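Local coordinates for protein afamin (PDB 6FAK) that carries hydrophobic molecules in body fluids, binds vitamin E and keeps lipidated Wnt proteins soluble and active, at residues T435-C440 / A448-L453; E348-V353 / T480-R485; G405-Y410 / L429-V434. All blocks are in the same frame, centred on the assembly; numbering follows the deposited sequence.

Overall arrangement
All three contacts involve helices of a largely helical chain, but their chemistry differs with their place in it. Interaction 3 is the buried one, mixing Met-aromatic and apolar packing with a long lysine chain and joining helix 376-417 to helix 423-440; interaction 1 uses the later end of helix 423-440, is partly buried, and is closed by a disulfide. Their centres lie about 12 Å apart, with Phe-437 packing against Tyr-410 and Leu-406. Interaction 2, also partly buried, is more polar and brings the second albumin region against the third. It touches interaction 1 through a salt bridge from Arg-351 to Asp-451; interactions 2 and 3 do not touch, their nearest atoms about 9 Å apart.

Interaction 1. Residues T435-C440 / A448-L453; sequences TAFTTC and ACVDNL
Cys-440 turns SG anti to its carbonyl carbon (chi1 -55°), whereas Cys-449 holds SG anti to its backbone N (chi1 -177°), and the two SG atoms meet in a disulfide of 2.0 Å. Its CB-SG-SG-CB torsion of -63° is a left-handed twist. Val-450 fills the space beside the bridge with both branches: CG2 presses on Cys-440 CB at 3.4 Å, tighter than usual for two carbons, while CG1 comes obliquely to the Phe-437 ring, 3.6 Å from CE1, the two side chains crossing at about a right angle. The bridge ties the last turn of helix 423-440 to helix 446-462, which runs back nearly antiparallel. Because the next residue, Cys-441, is bonded to Cys-395, adjacent cysteines form the paired disulfides characteristic of the serum albumin family. Leu-453 spans two contacts: CB meets Ala-436 CB at 3.8 Å, and CD1 reaches Cys-440 SG at 3.7 Å. Thr-439 sends OG1 back along its own helix to Thr-435 O (2.7 Å), leaving its methyl CG2 to pack on Leu-453 CD1. A polyether, probably from the crystallisation liquor, lies beside Cys-449 and accepts a hydrogen bond from Asn-452 ND2.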
loop_
_atom_site.group_PDB
_atom_site.type_symbol
_atom_site.label_atom_id
_atom_site.label_comp_id
_atom_site.label_asym_id
_atom_site.label_seq_id
_atom_site.Cartn_x
_atom_site.Cartn_y
_atom_site.Cartn_z
ATOM N N THR A 435 3.472 -2.154 12.617
ATOM C CA THR A 435 2.389 -1.153 12.613
ATOM C C THR A 435 0.989 -1.736 12.611
ATOM O O THR A 435 0.082 -1.159 13.199
ATOM C CB THR A 435 2.616 -0.177 11.458
ATOM O OG1 THR A 435 3.852 0.473 11.731
ATOM C CG2 THR A 435 1.524 0.868 11.368
ATOM N N ALA A 436 0.811 -2.894 11.994
ATOM C CA ALA A 436 -0.417 -3.637 12.128
ATOM C C ALA A 436 -0.753 -3.880 13.602
ATOM O O ALA A 436 -1.927 -3.766 14.003
ATOM C CB ALA A 436 -0.332 -4.961 11.411
ATOM N N PHE A 437 0.244 -4.224 14.397
ATOM C CA PHE A 437 0.014 -4.532 15.828
ATOM C C PHE A 437 -0.139 -3.339 16.727
ATOM O O PHE A 437 -1.025 -3.344 17.603
ATOM C CB PHE A 437 1.079 -5.492 16.340
ATOM C CG PHE A 437 1.096 -6.734 15.554
ATOM C CD1 PHE A 437 0.168 -7.698 15.793
ATOM C CD2 PHE A 437 1.943 -6.872 14.478
ATOM C CE1 PHE A 437 0.116 -8.826 15.012
ATOM C CE2 PHE A 437 1.888 -7.999 13.691
ATOM C CZ PHE A 437 0.958 -8.970 13.953
ATOM N N THR A 438 0.646 -2.293 16.479
ATOM C CA THR A 438 0.529 -1.036 17.237
ATOM C C THR A 438 -0.770 -0.293 16.958
ATOM O O THR A 438 -1.313 0.362 17.825
ATOM C CB THR A 438 1.679 -0.037 16.939
ATOM O OG1 THR A 438 1.628 0.354 15.565
ATOM C CG2 THR A 438 3.054 -0.621 17.243
ATOM N N THR A 439 -1.252 -0.364 15.741
ATOM C CA THR A 439 -2.505 0.228 15.377
ATOM C C THR A 439 -3.734 -0.540 15.924
ATOM O O THR A 439 -4.712 0.103 16.283
ATOM C CB THR A 439 -2.612 0.275 13.845
ATOM O OG1 THR A 439 -1.522 1.055 13.339
ATOM C CG2 THR A 439 -3.929 0.848 13.379
ATOM N N CYS A 440 -3.680 -1.878 15.969
ATOM C CA CYS A 440 -4.880 -2.709 16.095
ATOM C C CYS A 440 -5.017 -3.525 17.350
ATOM O O CYS A 440 -6.131 -3.962 17.661
ATOM C CB CYS A 440 -4.912 -3.738 14.951
ATOM S SG CYS A 440 -4.802 -3.077 13.274
ATOM N N ALA A 448 -9.875 -8.295 12.485
ATOM C CA ALA A 448 -10.016 -7.711 11.160
ATOM C C ALA A 448 -8.904 -6.675 10.867
ATOM O O ALA A 448 -8.257 -6.686 9.792
ATOM C CB ALA A 448 -11.393 -7.082 10.970
ATOM N N CYS A 449 -8.669 -5.816 11.836
ATOM C CA CYS A 449 -7.680 -4.747 11.693
ATOM C C CYS A 449 -6.259 -5.299 11.431
ATOM O O CYS A 449 -5.599 -4.918 10.462
ATOM C CB CYS A 449 -7.734 -3.842 12.937
ATOM S SG CYS A 449 -6.634 -2.406 12.901
ATOM N N VAL A 450 -5.810 -6.221 12.293
ATOM C CA VAL A 450 -4.492 -6.798 12.187
ATOM C C VAL A 450 -4.320 -7.567 10.854
ATOM O O VAL A 450 -3.304 -7.409 10.160
ATOM C CB VAL A 450 -4.210 -7.764 13.357
ATOM C CG1 VAL A 450 -2.925 -8.557 13.139
ATOM C CG2 VAL A 450 -4.125 -7.000 14.674
ATOM N N ASP A 451 -5.283 -8.404 10.504
ATOM C CA ASP A 451 -5.093 -9.253 9.328
ATOM C C ASP A 451 -5.140 -8.383 8.062
ATOM O O ASP A 451 -4.376 -8.627 7.142
ATOM C CB ASP A 451 -6.091 -10.405 9.333
ATOM C CG ASP A 451 -5.750 -11.521 8.332
ATOM O OD1 ASP A 451 -4.593 -11.974 8.224
ATOM O OD2 ASP A 451 -6.644 -11.970 7.603
ATOM N N ASN A 452 -5.985 -7.351 8.048
ATOM C CA ASN A 452 -6.065 -6.405 6.935
ATOM C C ASN A 452 -4.724 -5.666 6.739
ATOM O O ASN A 452 -4.211 -5.561 5.613
ATOM C CB ASN A 452 -7.181 -5.378 7.157
ATOM C CG ASN A 452 -8.587 -5.890 6.754
ATOM O OD1 ASN A 452 -8.747 -6.829 5.978
ATOM N ND2 ASN A 452 -9.616 -5.229 7.289
ATOM N N LEU A 453 -4.189 -5.115 7.820
ATOM C CA LEU A 453 -2.949 -4.355 7.731
ATOM C C LEU A 453 -1.728 -5.217 7.514
ATOM O O LEU A 453 -0.853 -4.822 6.764
ATOM C CB LEU A 453 -2.741 -3.465 8.942
ATOM C CG LEU A 453 -3.672 -2.262 9.078
ATOM C CD1 LEU A 453 -3.266 -1.485 10.319
ATOM C CD2 LEU A 453 -3.613 -1.345 7.883
#

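Interaction 2. Residues E348-V353 / T480-R485; sequences ELLRIV and TNFAFR
Arg-351 lies across Phe-484 with its aliphatic part over the ring and its guanidinium beyond it. CG sits over the centre of one face, 3.7 Å from the ring centroid in a CH-pi contact, and CD reaches Phe-484 CE2 at 3.5 Å. The bend at chi3 (-77°) turns NE off the line of the chain, and NH1 donates to Ala-483 O at 2.9 Å, nearly along the C=O axis and close to the guanidinium plane. On another edge, NE and NH2 both grip Glu-348 OE1, with NH2 at 2.8 Å; Asp-451 is a further salt-bridge partner, so two carboxylates probably balance this buried cation. Ala-483 completes the tight part, its CB packed on Leu-350 CB at 3.7 Å. The other side is looser and partly exposed: Leu-350 CD1 touches the Phe-482 ring only at its edge, 3.8 Å from CE2, and glycol molecules, probably from the crystallisation liquor, lie beside both side chains. Residues 482-485 form a type I turn with Phe-484 at the N-cap of helix 485-490. Docked on helix 346-363, this turn of the third albumin region packs against the second, and its Phe-482 lines, with Leu-350, His-201 and Ile-346, the pocket that holds a polyether.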
loop_
_atom_site.group_PDB
_atom_site.type_symbol
_atom_site.label_atom_id
_atom_site.label_comp_id
_atom_site.label_asym_id
_atom_site.label_seq_id
_atom_site.Cartn_x
_atom_site.Cartn_y
_atom_site.Cartn_z
ATOM N N GLU A 348 -9.489 -12.937 5.132
ATOM C CA GLU A 348 -10.243 -14.009 5.744
ATOM C C GLU A 348 -11.524 -14.281 4.928
ATOM O O GLU A 348 -11.831 -15.400 4.670
ATOM C CB GLU A 348 -10.583 -13.756 7.221
ATOM C CG GLU A 348 -11.250 -14.999 7.872
ATOM C CD GLU A 348 -10.323 -16.235 7.934
ATOM O OE1 GLU A 348 -9.077 -16.077 7.977
ATOM O OE2 GLU A 348 -10.841 -17.376 8.001
ATOM N N LEU A 349 -12.232 -13.243 4.520
ATOM C CA LEU A 349 -13.437 -13.445 3.695
ATOM C C LEU A 349 -13.102 -14.133 2.369
ATOM O O LEU A 349 -13.814 -14.987 1.953
ATOM C CB LEU A 349 -14.123 -12.143 3.419
ATOM C CG LEU A 349 -14.724 -11.480 4.655
ATOM C CD1 LEU A 349 -15.054 -10.045 4.376
ATOM C CD2 LEU A 349 -15.937 -12.243 5.151
ATOM N N LEU A 350 -12.000 -13.735 1.731
ATOM C CA LEU A 350 -11.611 -14.364 0.476
ATOM C C LEU A 350 -11.143 -15.795 0.653
ATOM O O LEU A 350 -11.373 -16.591 -0.232
ATOM C CB LEU A 350 -10.523 -13.550 -0.241
ATOM C CG LEU A 350 -10.980 -12.097 -0.466
ATOM C CD1 LEU A 350 -9.800 -11.309 -1.030
ATOM C CD2 LEU A 350 -12.187 -12.009 -1.353
ATOM N N ARG A 351 -10.474 -16.130 1.781
ATOM C CA ARG A 351 -10.175 -17.505 2.083
ATOM C C ARG A 351 -11.477 -18.365 2.204
ATOM O O ARG A 351 -11.544 -19.475 1.665
ATOM C CB ARG A 351 -9.290 -17.643 3.350
ATOM C CG ARG A 351 -7.862 -17.139 3.121
ATOM C CD ARG A 351 -7.009 -17.472 4.318
ATOM N NE ARG A 351 -7.259 -16.580 5.437
ATOM C CZ ARG A 351 -6.644 -15.433 5.706
ATOM N NH1 ARG A 351 -5.779 -14.907 4.858
ATOM N NH2 ARG A 351 -6.938 -14.778 6.811
ATOM N N ILE A 352 -12.467 -17.811 2.887
ATOM C CA ILE A 352 -13.763 -18.445 3.046
ATOM C C ILE A 352 -14.449 -18.682 1.690
ATOM O O ILE A 352 -14.997 -19.774 1.443
ATOM C CB ILE A 352 -14.645 -17.676 4.092
ATOM C CG1 ILE A 352 -14.027 -17.944 5.471
ATOM C CG2 ILE A 352 -16.117 -18.119 4.040
ATOM C CD1 ILE A 352 -14.511 -17.021 6.546
ATOM N N VAL A 353 -14.369 -17.704 0.799
ATOM C CA VAL A 353 -14.955 -17.866 -0.526
ATOM C C VAL A 353 -14.271 -19.030 -1.258
ATOM O O VAL A 353 -14.965 -19.881 -1.860
ATOM C CB VAL A 353 -14.912 -16.580 -1.366
ATOM C CG1 VAL A 353 -15.437 -16.852 -2.769
ATOM C CG2 VAL A 353 -15.725 -15.439 -0.728
ATOM N N THR A 480 1.146 -17.541 -6.075
ATOM C CA THR A 480 0.161 -18.593 -5.933
ATOM C C THR A 480 -0.666 -18.282 -4.688
ATOM O O THR A 480 -0.235 -18.513 -3.532
ATOM C CB THR A 480 0.810 -20.002 -5.829
ATOM O OG1 THR A 480 2.066 -20.025 -6.527
ATOM C CG2 THR A 480 -0.132 -21.089 -6.387
ATOM N N ASN A 481 -1.807 -17.660 -4.975
ATOM C CA ASN A 481 -3.021 -17.638 -4.157
ATOM C C ASN A 481 -3.021 -16.362 -3.321
ATOM O O ASN A 481 -2.290 -16.240 -2.346
ATOM C CB ASN A 481 -3.207 -18.907 -3.295
ATOM C CG ASN A 481 -4.681 -19.233 -3.028
ATOM O OD1 ASN A 481 -5.551 -18.337 -2.968
ATOM N ND2 ASN A 481 -4.971 -20.527 -2.872
ATOM N N PHE A 482 -3.798 -15.393 -3.780
ATOM C CA PHE A 482 -3.890 -14.136 -3.115
ATOM C C PHE A 482 -4.361 -14.229 -1.670
ATOM O O PHE A 482 -3.733 -13.709 -0.762
ATOM C CB PHE A 482 -4.811 -13.261 -3.980
ATOM C CG PHE A 482 -4.987 -11.910 -3.460
ATOM C CD1 PHE A 482 -3.953 -10.989 -3.531
ATOM C CD2 PHE A 482 -6.163 -11.564 -2.830
ATOM C CE1 PHE A 482 -4.103 -9.714 -3.015
ATOM C CE2 PHE A 482 -6.320 -10.300 -2.307
ATOM C CZ PHE A 482 -5.285 -9.362 -2.397
ATOM N N ALA A 483 -5.485 -14.905 -1.463
ATOM C CA ALA A 483 -6.072 -15.008 -0.139
ATOM C C ALA A 483 -5.203 -15.757 0.886
ATOM O O ALA A 483 -5.222 -15.447 2.039
ATOM C CB ALA A 483 -7.452 -15.658 -0.233
ATOM N N PHE A 484 -4.446 -16.739 0.432
ATOM C CA PHE A 484 -3.580 -17.579 1.273
ATOM C C PHE A 484 -2.097 -17.150 1.245
ATOM O O PHE A 484 -1.238 -17.867 1.756
ATOM C CB PHE A 484 -3.704 -19.046 0.849
ATOM C CG PHE A 484 -5.035 -19.647 1.234
ATOM C CD1 PHE A 484 -6.101 -19.582 0.371
ATOM C CD2 PHE A 484 -5.228 -20.173 2.505
ATOM C CE1 PHE A 484 -7.351 -20.093 0.736
ATOM C CE2 PHE A 484 -6.480 -20.670 2.872
ATOM C CZ PHE A 484 -7.540 -20.636 1.971
ATOM N N ARG A 485 -1.831 -15.972 0.717
ATOM C CA ARG A 485 -0.462 -15.448 0.687
ATOM C C ARG A 485 0.194 -15.266 2.091
ATOM O O ARG A 485 1.336 -15.649 2.289
ATOM C CB ARG A 485 -0.461 -14.136 -0.121
ATOM C CG ARG A 485 0.905 -13.509 -0.245
ATOM C CD ARG A 485 0.994 -12.752 -1.563
ATOM N NE ARG A 485 0.106 -11.612 -1.572
ATOM C CZ ARG A 485 -0.081 -10.771 -2.596
ATOM N NH1 ARG A 485 0.536 -10.975 -3.775
ATOM N NH2 ARG A 485 -0.878 -9.749 -2.432
#

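Interaction 3. Residues G405-Y410 / L429-V434; sequences GLKYHY and LGEKMV
Tyr-410 offers one face of its ring to Met-433, whose CG stands over the middle, 3.8 Å from the ring centroid and only 10° off the normal. The two side chains cross at about a right angle, and Met-433 SD stands higher above the same face, 5.0 Å from the centroid, a Met-aromatic contact. Val-434 fills the next position along the interface, with CG2 lying 4.0 Å from Lys-407 N and 4.2 Å from Leu-406 CB. CG2 is anti to the backbone N of Val-434, which leaves CG1 in the crowded position between that N and the carbonyl carbon (chi1 81°). Lys-407 runs past Gly-430, which has no side chain to meet it, its CG 4.2 Å from Gly-430 O. The pairing belongs to the all-helical albumin fold: helix 423-440 turns back against the long helix 376-417, the axes of the two segments passing 9.0 Å apart at 130°. Farther along Lys-407, bends at chi3 and chi4 curl the chain, and NZ pairs with Asp-527. Glu-431 is modelled in two conformers, so its approach to Lys-407 is uncertain; in one, OE1 stays 4.6 Å from Lys-407 NZ and bridges instead to Lys-403. An alanine at Lys-407 would probably leave Asp-527 without this positive mate and open a gap beside Gly-430 and Val-434. Farther out, Val-457 and Phe-458 of helix 446-462 touch Met-433, and Glu-394, on the same helix as Tyr-410, packs against the tyrosine. Phe-398 lies against Leu-406, and Lys-403 also touches Val-434.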
loop_
_atom_site.group_PDB
_atom_site.type_symbol
_atom_site.label_atom_id
_atom_site.label_comp_id
_atom_site.label_asym_id
_atom_site.label_seq_id
_atom_site.Cartn_x
_atom_site.Cartn_y
_atom_site.Cartn_z
ATOM N N GLY A 405 10.703 -4.469 20.393
ATOM C CA GLY A 405 11.029 -5.887 20.659
ATOM C C GLY A 405 10.391 -6.856 19.675
ATOM O O GLY A 405 11.038 -7.787 19.187
ATOM N N LEU A 406 9.124 -6.621 19.354
ATOM C CA LEU A 406 8.451 -7.416 18.357
ATOM C C LEU A 406 9.044 -7.162 16.979
ATOM O O LEU A 406 9.158 -8.089 16.214
ATOM C CB LEU A 406 6.929 -7.120 18.289
ATOM C CG LEU A 406 6.112 -8.076 17.388
ATOM C CD1 LEU A 406 6.339 -9.559 17.661
ATOM C CD2 LEU A 406 4.628 -7.763 17.473
ATOM N N LYS A 407 9.352 -5.900 16.667
ATOM C CA LYS A 407 9.948 -5.527 15.383
ATOM C C LYS A 407 11.244 -6.320 15.125
ATOM O O LYS A 407 11.417 -6.855 14.028
ATOM C CB LYS A 407 10.188 -4.027 15.290
ATOM C CG LYS A 407 10.720 -3.555 13.947
ATOM C CD LYS A 407 10.728 -2.051 13.736
ATOM C CE LYS A 407 11.303 -1.211 14.880
ATOM N NZ LYS A 407 12.509 -1.745 15.562
ATOM N N TYR A 408 12.090 -6.456 16.151
ATOM C CA TYR A 408 13.368 -7.153 16.015
ATOM C C TYR A 408 13.172 -8.616 15.665
ATOM O O TYR A 408 13.918 -9.179 14.830
ATOM C CB TYR A 408 14.202 -6.961 17.308
ATOM C CG TYR A 408 14.473 -5.514 17.659
ATOM C CD1 TYR A 408 14.716 -4.558 16.661
ATOM C CD2 TYR A 408 14.489 -5.092 18.986
ATOM C CE1 TYR A 408 14.988 -3.247 16.984
ATOM C CE2 TYR A 408 14.743 -3.780 19.329
ATOM C CZ TYR A 408 14.994 -2.870 18.335
ATOM O OH TYR A 408 15.206 -1.563 18.633
ATOM N N HIS A 409 12.126 -9.240 16.218
ATOM C CA HIS A 409 11.778 -10.614 15.877
ATOM C C HIS A 409 11.362 -10.745 14.386
ATOM O O HIS A 409 11.809 -11.704 13.688
ATOM C CB HIS A 409 10.687 -11.186 16.805
ATOM C CG HIS A 409 11.161 -11.468 18.205
ATOM N ND1 HIS A 409 10.780 -12.591 18.907
ATOM C CD2 HIS A 409 12.007 -10.792 19.020
ATOM C CE1 HIS A 409 11.361 -12.590 20.095
ATOM N NE2 HIS A 409 12.110 -11.505 20.192
ATOM N N TYR A 410 10.597 -9.789 13.900
ATOM C CA TYR A 410 10.176 -9.732 12.493
ATOM C C TYR A 410 11.322 -9.476 11.502
ATOM O O TYR A 410 11.364 -10.073 10.411
ATOM C CB TYR A 410 9.031 -8.732 12.267
ATOM C CG TYR A 410 7.687 -9.288 12.741
ATOM C CD1 TYR A 410 7.266 -10.560 12.351
ATOM C CD2 TYR A 410 6.830 -8.552 13.540
ATOM C CE1 TYR A 410 6.053 -11.087 12.767
ATOM C CE2 TYR A 410 5.611 -9.090 13.978
ATOM C CZ TYR A 410 5.251 -10.364 13.592
ATOM O OH TYR A 410 4.060 -10.929 13.955
ATOM N N LEU A 429 9.771 -3.134 5.527
ATOM C CA LEU A 429 8.805 -4.220 5.701
ATOM C C LEU A 429 8.576 -4.601 7.165
ATOM O O LEU A 429 7.448 -4.887 7.588
ATOM C CB LEU A 429 9.268 -5.456 4.898
ATOM C CG LEU A 429 9.217 -5.305 3.397
ATOM C CD1 LEU A 429 9.871 -6.511 2.691
ATOM C CD2 LEU A 429 7.797 -5.184 2.912
ATOM N N GLY A 430 9.660 -4.631 7.943
ATOM C CA GLY A 430 9.566 -4.845 9.354
ATOM C C GLY A 430 8.760 -3.767 10.078
ATOM O O GLY A 430 7.906 -4.094 10.925
ATOM N N GLU A 431 9.017 -2.497 9.765
ATOM C CA GLU A 431 8.255 -1.394 10.374
ATOM C C GLU A 431 6.797 -1.481 9.983
ATOM O O GLU A 431 5.927 -1.399 10.846
ATOM C CB GLU A 431 8.807 0.010 10.026
ATOM C CG GLU A 431 9.616 0.659 11.150
ATOM C CD GLU A 431 8.798 1.050 12.396
ATOM O OE1 GLU A 431 9.291 0.855 13.517
ATOM O OE2 GLU A 431 7.673 1.564 12.274
ATOM N N LYS A 432 6.530 -1.684 8.700
ATOM C CA LYS A 432 5.168 -1.881 8.246
ATOM C C LYS A 432 4.489 -3.078 8.921
ATOM O O LYS A 432 3.328 -2.986 9.324
ATOM C CB LYS A 432 5.111 -2.038 6.734
ATOM C CG LYS A 432 5.383 -0.727 6.035
ATOM C CD LYS A 432 5.586 -0.853 4.524
ATOM C CE LYS A 432 6.187 0.445 3.951
ATOM N NZ LYS A 432 6.693 0.313 2.547
ATOM N N MET A 433 5.192 -4.189 9.095
ATOM C CA MET A 433 4.570 -5.323 9.785
ATOM C C MET A 433 4.169 -4.958 11.234
ATOM O O MET A 433 3.056 -5.246 11.648
ATOM C CB MET A 433 5.462 -6.540 9.754
ATOM C CG MET A 433 4.872 -7.779 10.382
ATOM S SD MET A 433 3.386 -8.357 9.522
ATOM C CE MET A 433 4.123 -9.225 8.155
ATOM N N VAL A 434 5.051 -4.277 11.970
ATOM C CA VAL A 434 4.801 -4.032 13.373
ATOM C C VAL A 434 3.650 -3.045 13.576
ATOM O O VAL A 434 2.944 -3.138 14.558
ATOM C CB VAL A 434 6.101 -3.707 14.142
ATOM C CG1 VAL A 434 6.534 -2.276 13.983
ATOM C CG2 VAL A 434 5.924 -4.070 15.590
#